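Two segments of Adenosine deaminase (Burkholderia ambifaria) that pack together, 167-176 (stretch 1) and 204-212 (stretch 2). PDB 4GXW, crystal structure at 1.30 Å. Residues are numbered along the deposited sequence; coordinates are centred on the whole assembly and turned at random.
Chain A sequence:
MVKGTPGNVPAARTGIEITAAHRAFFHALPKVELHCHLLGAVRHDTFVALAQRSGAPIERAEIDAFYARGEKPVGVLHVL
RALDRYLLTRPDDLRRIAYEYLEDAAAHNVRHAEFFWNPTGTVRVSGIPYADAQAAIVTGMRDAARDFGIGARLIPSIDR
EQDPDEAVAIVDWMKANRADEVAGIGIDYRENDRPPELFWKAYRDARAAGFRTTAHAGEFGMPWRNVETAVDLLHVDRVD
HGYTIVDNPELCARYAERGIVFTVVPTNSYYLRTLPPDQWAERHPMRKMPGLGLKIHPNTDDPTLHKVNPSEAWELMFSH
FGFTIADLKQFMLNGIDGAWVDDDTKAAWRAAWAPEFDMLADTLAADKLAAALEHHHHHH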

ATOM      1  N   ALA A 167     -13.307   6.634 -14.655  1.00 10.60           N
ATOM      2  CA  ALA A 167     -12.588   5.374 -14.540  1.00  9.98           C
ATOM      3  C   ALA A 167     -12.278   4.799 -15.929  1.00 10.37           C
ATOM      4  O   ALA A 167     -11.154   4.363 -16.188  1.00 10.23           O
ATOM      5  N   VAL A 168     -13.267   4.824 -16.823  1.00  9.09           N
ATOM      6  CA  VAL A 168     -13.048   4.410 -18.204  1.00 11.56           C
ATOM      7  C   VAL A 168     -11.974   5.283 -18.860  1.00 10.02           C
ATOM      8  O   VAL A 168     -11.118   4.777 -19.594  1.00 11.49           O
ATOM      9  N   ALA A 169     -11.999   6.585 -18.570  1.00  9.59           N
ATOM     10  CA  ALA A 169     -11.005   7.506 -19.125  1.00 12.16           C
ATOM     11  C   ALA A 169      -9.575   7.095 -18.758  1.00  9.90           C
ATOM     12  O   ALA A 169      -8.653   7.220 -19.568  1.00 12.11           O
ATOM     13  N   ILE A 170      -9.382   6.585 -17.544  1.00  9.86           N
ATOM     14  CA  ILE A 170      -8.057   6.131 -17.122  1.00 11.20           C
ATOM     15  C   ILE A 170      -7.538   4.994 -17.991  1.00 10.44           C
ATOM     16  O   ILE A 170      -6.376   5.008 -18.428  1.00 11.39           O
ATOM     17  N   VAL A 171      -8.397   4.011 -18.251  1.00 10.44           N
ATOM     18  CA  VAL A 171      -7.988   2.887 -19.076  1.00 10.26           C
ATOM     19  C   VAL A 171      -7.671   3.359 -20.498  1.00  9.68           C
ATOM     20  O   VAL A 171      -6.697   2.905 -21.101  1.00 10.37           O
ATOM     21  N   ASP A 172      -8.478   4.291 -21.015  1.00 10.93           N
ATOM     22  CA  ASP A 172      -8.204   4.907 -22.319  1.00 11.24           C
ATOM     23  C   ASP A 172      -6.809   5.554 -22.330  1.00 11.57           C
ATOM     24  O   ASP A 172      -6.020   5.361 -23.259  1.00 11.41           O
ATOM     25  N   TRP A 173      -6.508   6.327 -21.293  1.00 10.61           N
ATOM     26  CA  TRP A 173      -5.192   6.952 -21.179  1.00 11.08           C
ATOM     27  C   TRP A 173      -4.074   5.921 -21.163  1.00  9.39           C
ATOM     28  O   TRP A 173      -3.047   6.100 -21.818  1.00 10.31           O
ATOM     29  N   MET A 174      -4.274   4.849 -20.403  1.00  8.93           N
ATOM     30  CA  MET A 174      -3.259   3.804 -20.268  1.00  9.40           C
ATOM     31  C   MET A 174      -2.980   3.117 -21.598  1.00 10.49           C
ATOM     32  O   MET A 174      -1.824   2.879 -21.943  1.00 11.64           O
ATOM     33  N   LYS A 175      -4.042   2.815 -22.343  1.00 10.60           N
ATOM     34  CA  LYS A 175      -3.907   2.201 -23.661  1.00 12.03           C
ATOM     35  C   LYS A 175      -3.138   3.077 -24.650  1.00 12.54           C
ATOM     36  O   LYS A 175      -2.431   2.563 -25.520  1.00 14.46           O
ATOM     37  N   ALA A 176      -3.289   4.395 -24.513  1.00 11.97           N
ATOM     38  CA  ALA A 176      -2.658   5.360 -25.408  1.00 13.26           C
ATOM     39  C   ALA A 176      -1.211   5.647 -25.017  1.00 13.52           C
ATOM     40  O   ALA A 176      -0.480   6.313 -25.759  1.00 16.34           O
ATOM     41  N   ARG A 204     -13.716  -4.151 -16.896  1.00  7.98           N
ATOM     42  CA  ARG A 204     -13.831  -4.900 -18.146  1.00  8.21           C
ATOM     43  C   ARG A 204     -12.814  -4.408 -19.168  1.00  9.87           C
ATOM     44  O   ARG A 204     -12.101  -5.199 -19.795  1.00  8.53           O
ATOM     45  N   ASP A 205     -12.737  -3.094 -19.328  1.00  9.24           N
ATOM     46  CA  ASP A 205     -11.838  -2.514 -20.313  1.00  8.53           C
ATOM     47  C   ASP A 205     -10.377  -2.781 -19.955  1.00  8.40           C
ATOM     48  O   ASP A 205      -9.573  -3.070 -20.842  1.00 10.09           O
ATOM     49  N   ALA A 206     -10.020  -2.684 -18.677  1.00  8.99           N
ATOM     50  CA  ALA A 206      -8.628  -2.898 -18.275  1.00  8.74           C
ATOM     51  C   ALA A 206      -8.189  -4.320 -18.580  1.00  8.16           C
ATOM     52  O   ALA A 206      -7.111  -4.537 -19.144  1.00  9.42           O
ATOM     53  N   ARG A 207      -9.048  -5.277 -18.232  1.00  8.29           N
ATOM     54  CA  ARG A 207      -8.737  -6.680 -18.452  1.00  8.34           C
ATOM     55  C   ARG A 207      -8.682  -6.978 -19.950  1.00  8.92           C
ATOM     56  O   ARG A 207      -7.798  -7.702 -20.408  1.00 10.01           O
ATOM     57  N   ALA A 208      -9.593  -6.390 -20.724  1.00  8.88           N
ATOM     58  CA  ALA A 208      -9.579  -6.597 -22.177  1.00  9.34           C
ATOM     59  C   ALA A 208      -8.318  -6.016 -22.820  1.00 10.02           C
ATOM     60  O   ALA A 208      -7.894  -6.450 -23.893  1.00 10.17           O
ATOM     61  N   ALA A 209      -7.728  -5.026 -22.165  1.00 10.49           N
ATOM     62  CA  ALA A 209      -6.514  -4.378 -22.649  1.00 10.96           C
ATOM     63  C   ALA A 209      -5.258  -5.089 -22.144  1.00 10.84           C
ATOM     64  O   ALA A 209      -4.143  -4.636 -22.414  1.00 13.39           O
ATOM     65  N   GLY A 210      -5.436  -6.180 -21.404  1.00 10.07           N
ATOM     66  CA  GLY A 210      -4.312  -6.969 -20.922  1.00 11.86           C
ATOM     67  C   GLY A 210      -3.744  -6.535 -19.583  1.00 12.02           C
ATOM     68  O   GLY A 210      -2.702  -7.037 -19.163  1.00 14.42           O
ATOM     69  N   PHE A 211      -4.419  -5.616 -18.903  1.00  9.80           N
ATOM     70  CA  PHE A 211      -3.935  -5.145 -17.609  1.00 10.49           C
ATOM     71  C   PHE A 211      -4.397  -6.031 -16.466  1.00  9.97           C
ATOM     72  O   PHE A 211      -5.479  -6.622 -16.518  1.00 11.30           O
ATOM     73  N   ARG A 212      -3.569  -6.113 -15.428  1.00  9.12           N
ATOM     74  CA  ARG A 212      -4.004  -6.708 -14.167  1.00  8.54           C
ATOM     75  C   ARG A 212      -4.861  -5.706 -13.410  1.00  8.64           C
ATOM     76  O   ARG A 212      -4.869  -4.508 -13.738  1.00  9.30           O
TER

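This is a small, mostly apolar contact of one helix against a second, nearly parallel helix and the turn that follows it, with no direct hydrogen bond across it and two waters joining the stretches at its polar margin. The helix axes run 18° apart in direction and approach to 9.5 Å, and the packing buries 353 Å² summed over both sides. The backbones come nearest where V171 faces A206, with CA atoms 5.9 Å apart; at K175 and A209 the CA separation is 7.1 Å.

V171, whose CA-to-CB bond points toward the other stretch, adopts the t rotamer. V171 CG1 lies 3.8 Å from D205 C and 3.8 Å from A206 N, so this methyl rests against helix backbone as well as side chain. V171 CG2 reaches A206 CB at 4.1 Å; A206 has its CA-to-CB bond sideways. V168, also t and sideways, adds a van der Waals contact from V168 CG1 to D205 OD2 at 3.7 Å.

About one turn on from V171, M174 also points toward stretch 2, with chi angles m, t and p. This conformation lays its terminal methyl over one face of the F211 ring: M174 CE is 3.6 Å from the F211 ring centroid and only 7° off the normal, the geometry of a CH-pi contact, and its closest ring atom is F211 CE1 at 3.7 Å. M174 SD stands farther back, 5.0 Å from the F211 centroid. F211 itself points toward stretch 1 with chi1 at -68° (m).

K175 starts sideways, but its end comes nearer. K175 CG packs on A209 CB, which points toward stretch 1, at 3.9 Å and lies at the edge of the F211 ring, 4.4 Å from F211 CE2, so the aliphatic part of the lysine extends the apolar surface while its ammonium group reaches the polar margin.

There, water 1 accepts from K175 NZ at 3.0 Å and donates to D172 OD1 and D205 OD2, each at 2.8 Å. Water 2 accepts from K175 NZ at 3.0 Å and donates to D205 O at 2.8 Å. Within stretch 1, K175 NZ and D172 OD1 form a long salt bridge at 3.7 Å. D205, pointing toward stretch 1 in the m rotamer, is held on its own side by R204, with R204 NE and R204 NH2 each donating to D205 OD1 at 2.9 Å.

Past the helix, G210 has positive phi in a Schellman motif, with F211 N bonded to A206 O at 2.9 Å and G210 N to R207 O at 3.0 Å.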

ATOM      1  CB  ALA A 167     -13.389   4.373 -13.690  1.00 11.19           C
ATOM      2  CB  VAL A 168     -14.366   4.422 -19.014  1.00 10.62           C
ATOM      3  CG1 VAL A 168     -14.108   4.163 -20.504  1.00 11.60           C
ATOM      4  CG2 VAL A 168     -15.331   3.386 -18.451  1.00 13.05           C
ATOM      5  CB  ALA A 169     -11.296   8.952 -18.691  1.00 12.77           C
ATOM      6  CB  ILE A 170      -8.069   5.664 -15.657  1.00 11.19           C
ATOM      7  CG1 ILE A 170      -8.302   6.859 -14.734  1.00 11.65           C
ATOM      8  CG2 ILE A 170      -6.778   4.927 -15.296  1.00 13.25           C
ATOM      9  CD1 ILE A 170      -8.519   6.467 -13.298  1.00 14.39           C
ATOM     10  CB  VAL A 171      -9.018   1.737 -19.065  1.00 11.90           C
ATOM     11  CG1 VAL A 171      -8.502   0.563 -19.874  1.00 12.70           C
ATOM     12  CG2 VAL A 171      -9.295   1.290 -17.632  1.00 13.86           C
ATOM     13  CB  ASP A 172      -9.271   5.962 -22.673  1.00 12.47           C
ATOM     14  CG  ASP A 172     -10.635   5.360 -22.988  1.00 18.23           C
ATOM     15  OD1 ASP A 172     -10.710   4.164 -23.345  1.00 17.37           O
ATOM     16  OD2 ASP A 172     -11.638   6.103 -22.902  1.00 21.86           O
ATOM     17  CB  TRP A 173      -5.112   7.811 -19.915  1.00 12.21           C
ATOM     18  CG  TRP A 173      -5.805   9.127 -20.027  1.00 12.37           C
ATOM     19  CD1 TRP A 173      -5.892   9.918 -21.138  1.00 15.21           C
ATOM     20  CD2 TRP A 173      -6.502   9.817 -18.982  1.00 11.59           C
ATOM     21  NE1 TRP A 173      -6.604  11.059 -20.844  1.00 17.71           N
ATOM     22  CE2 TRP A 173      -6.994  11.014 -19.529  1.00 14.77           C
ATOM     23  CE3 TRP A 173      -6.751   9.537 -17.638  1.00 12.51           C
ATOM     24  CZ2 TRP A 173      -7.728  11.932 -18.776  1.00 18.08           C
ATOM     25  CZ3 TRP A 173      -7.477  10.450 -16.892  1.00 13.07           C
ATOM     26  CH2 TRP A 173      -7.966  11.625 -17.465  1.00 14.18           C
ATOM     27  CB  MET A 174      -3.668   2.778 -19.209  1.00  9.85           C
ATOM     28  CG  MET A 174      -3.641   3.339 -17.784  1.00 11.11           C
ATOM     29  SD  MET A 174      -4.431   2.261 -16.584  1.00 10.54           S
ATOM     30  CE  MET A 174      -3.358   0.820 -16.636  1.00 12.42           C
ATOM     31  CB  LYS A 175      -5.288   1.874 -24.239  1.00 12.34           C
ATOM     32  CG  LYS A 175      -5.938   0.662 -23.597  1.00 14.54           C
ATOM     33  CD  LYS A 175      -7.282   0.315 -24.239  1.00 18.33           C
ATOM     34  CE  LYS A 175      -8.398   1.210 -23.722  1.00 23.36           C
ATOM     35  NZ  LYS A 175      -9.760   0.671 -24.060  1.00 26.42           N
ATOM     36  CB  ALA A 176      -3.471   6.662 -25.423  1.00 14.49           C
ATOM     37  CB  ARG A 204     -15.230  -4.743 -18.747  1.00 11.03           C
ATOM     38  CG  ARG A 204     -15.385  -5.397 -20.123  1.00 11.10           C
ATOM     39  CD  ARG A 204     -16.570  -4.825 -20.872  1.00 13.57           C
ATOM     40  NE  ARG A 204     -16.324  -3.448 -21.297  1.00 13.41           N
ATOM     41  CZ  ARG A 204     -17.188  -2.715 -21.991  1.00 14.87           C
ATOM     42  NH1 ARG A 204     -18.370  -3.219 -22.331  1.00 17.45           N
ATOM     43  NH2 ARG A 204     -16.875  -1.474 -22.337  1.00 17.74           N
ATOM     44  CB  ASP A 205     -12.067  -1.001 -20.439  1.00 11.67           C
ATOM     45  CG  ASP A 205     -13.366  -0.648 -21.133  1.00 11.07           C
ATOM     46  OD1 ASP A 205     -14.099  -1.547 -21.593  1.00 11.50           O
ATOM     47  OD2 ASP A 205     -13.638   0.565 -21.239  1.00 13.99           O
ATOM     48  CB  ALA A 206      -8.443  -2.585 -16.800  1.00  7.94           C
ATOM     49  CB  ARG A 207      -9.718  -7.594 -17.719  1.00  9.55           C
ATOM     50  CG  ARG A 207      -9.593  -7.459 -16.203  1.00  9.74           C
ATOM     51  CD  ARG A 207     -10.346  -8.544 -15.453  1.00 14.81           C
ATOM     52  NE  ARG A 207      -9.564  -9.782 -15.369  1.00 19.60           N
ATOM     53  CZ  ARG A 207      -9.984 -10.976 -15.776  1.00 20.53           C
ATOM     54  NH1 ARG A 207     -11.191 -11.132 -16.310  1.00 25.51           N
ATOM     55  NH2 ARG A 207      -9.190 -12.032 -15.646  1.00 23.78           N
ATOM     56  CB  ALA A 208     -10.825  -5.993 -22.825  1.00 10.80           C
ATOM     57  CB  ALA A 209      -6.496  -2.910 -22.226  1.00 11.64           C
ATOM     58  CB  PHE A 211      -4.388  -3.700 -17.371  1.00 11.03           C
ATOM     59  CG  PHE A 211      -3.735  -2.710 -18.291  1.00  9.77           C
ATOM     60  CD1 PHE A 211      -2.371  -2.454 -18.200  1.00 12.01           C
ATOM     61  CD2 PHE A 211      -4.473  -2.048 -19.264  1.00 12.79           C
ATOM     62  CE1 PHE A 211      -1.762  -1.549 -19.065  1.00 11.91           C
ATOM     63  CE2 PHE A 211      -3.869  -1.142 -20.128  1.00 12.35           C
ATOM     64  CZ  PHE A 211      -2.515  -0.897 -20.034  1.00 11.93           C
ATOM     65  CB  ARG A 212      -2.808  -7.130 -13.321  1.00 11.03           C
ATOM     66  CG  ARG A 212      -2.077  -8.347 -13.875  1.00 15.71           C
ATOM     67  CD  ARG A 212      -0.866  -8.576 -13.034  1.00 20.39           C
ATOM     68  NE  ARG A 212      -0.201  -9.865 -13.160  1.00 22.28           N
ATOM     69  CZ  ARG A 212       1.007 -10.023 -13.689  1.00 26.07           C
ATOM     70  NH1 ARG A 212       1.661  -8.978 -14.176  1.00 22.79           N
ATOM     71  NH2 ARG A 212       1.555 -11.228 -13.746  1.00 29.41           N
TER
HETATM   72  O   HOH W   1     -11.262   1.917 -21.843  1.00 16.75           O
HETATM   73  O   HOH W   2     -10.090  -2.196 -23.435  1.00 17.49           O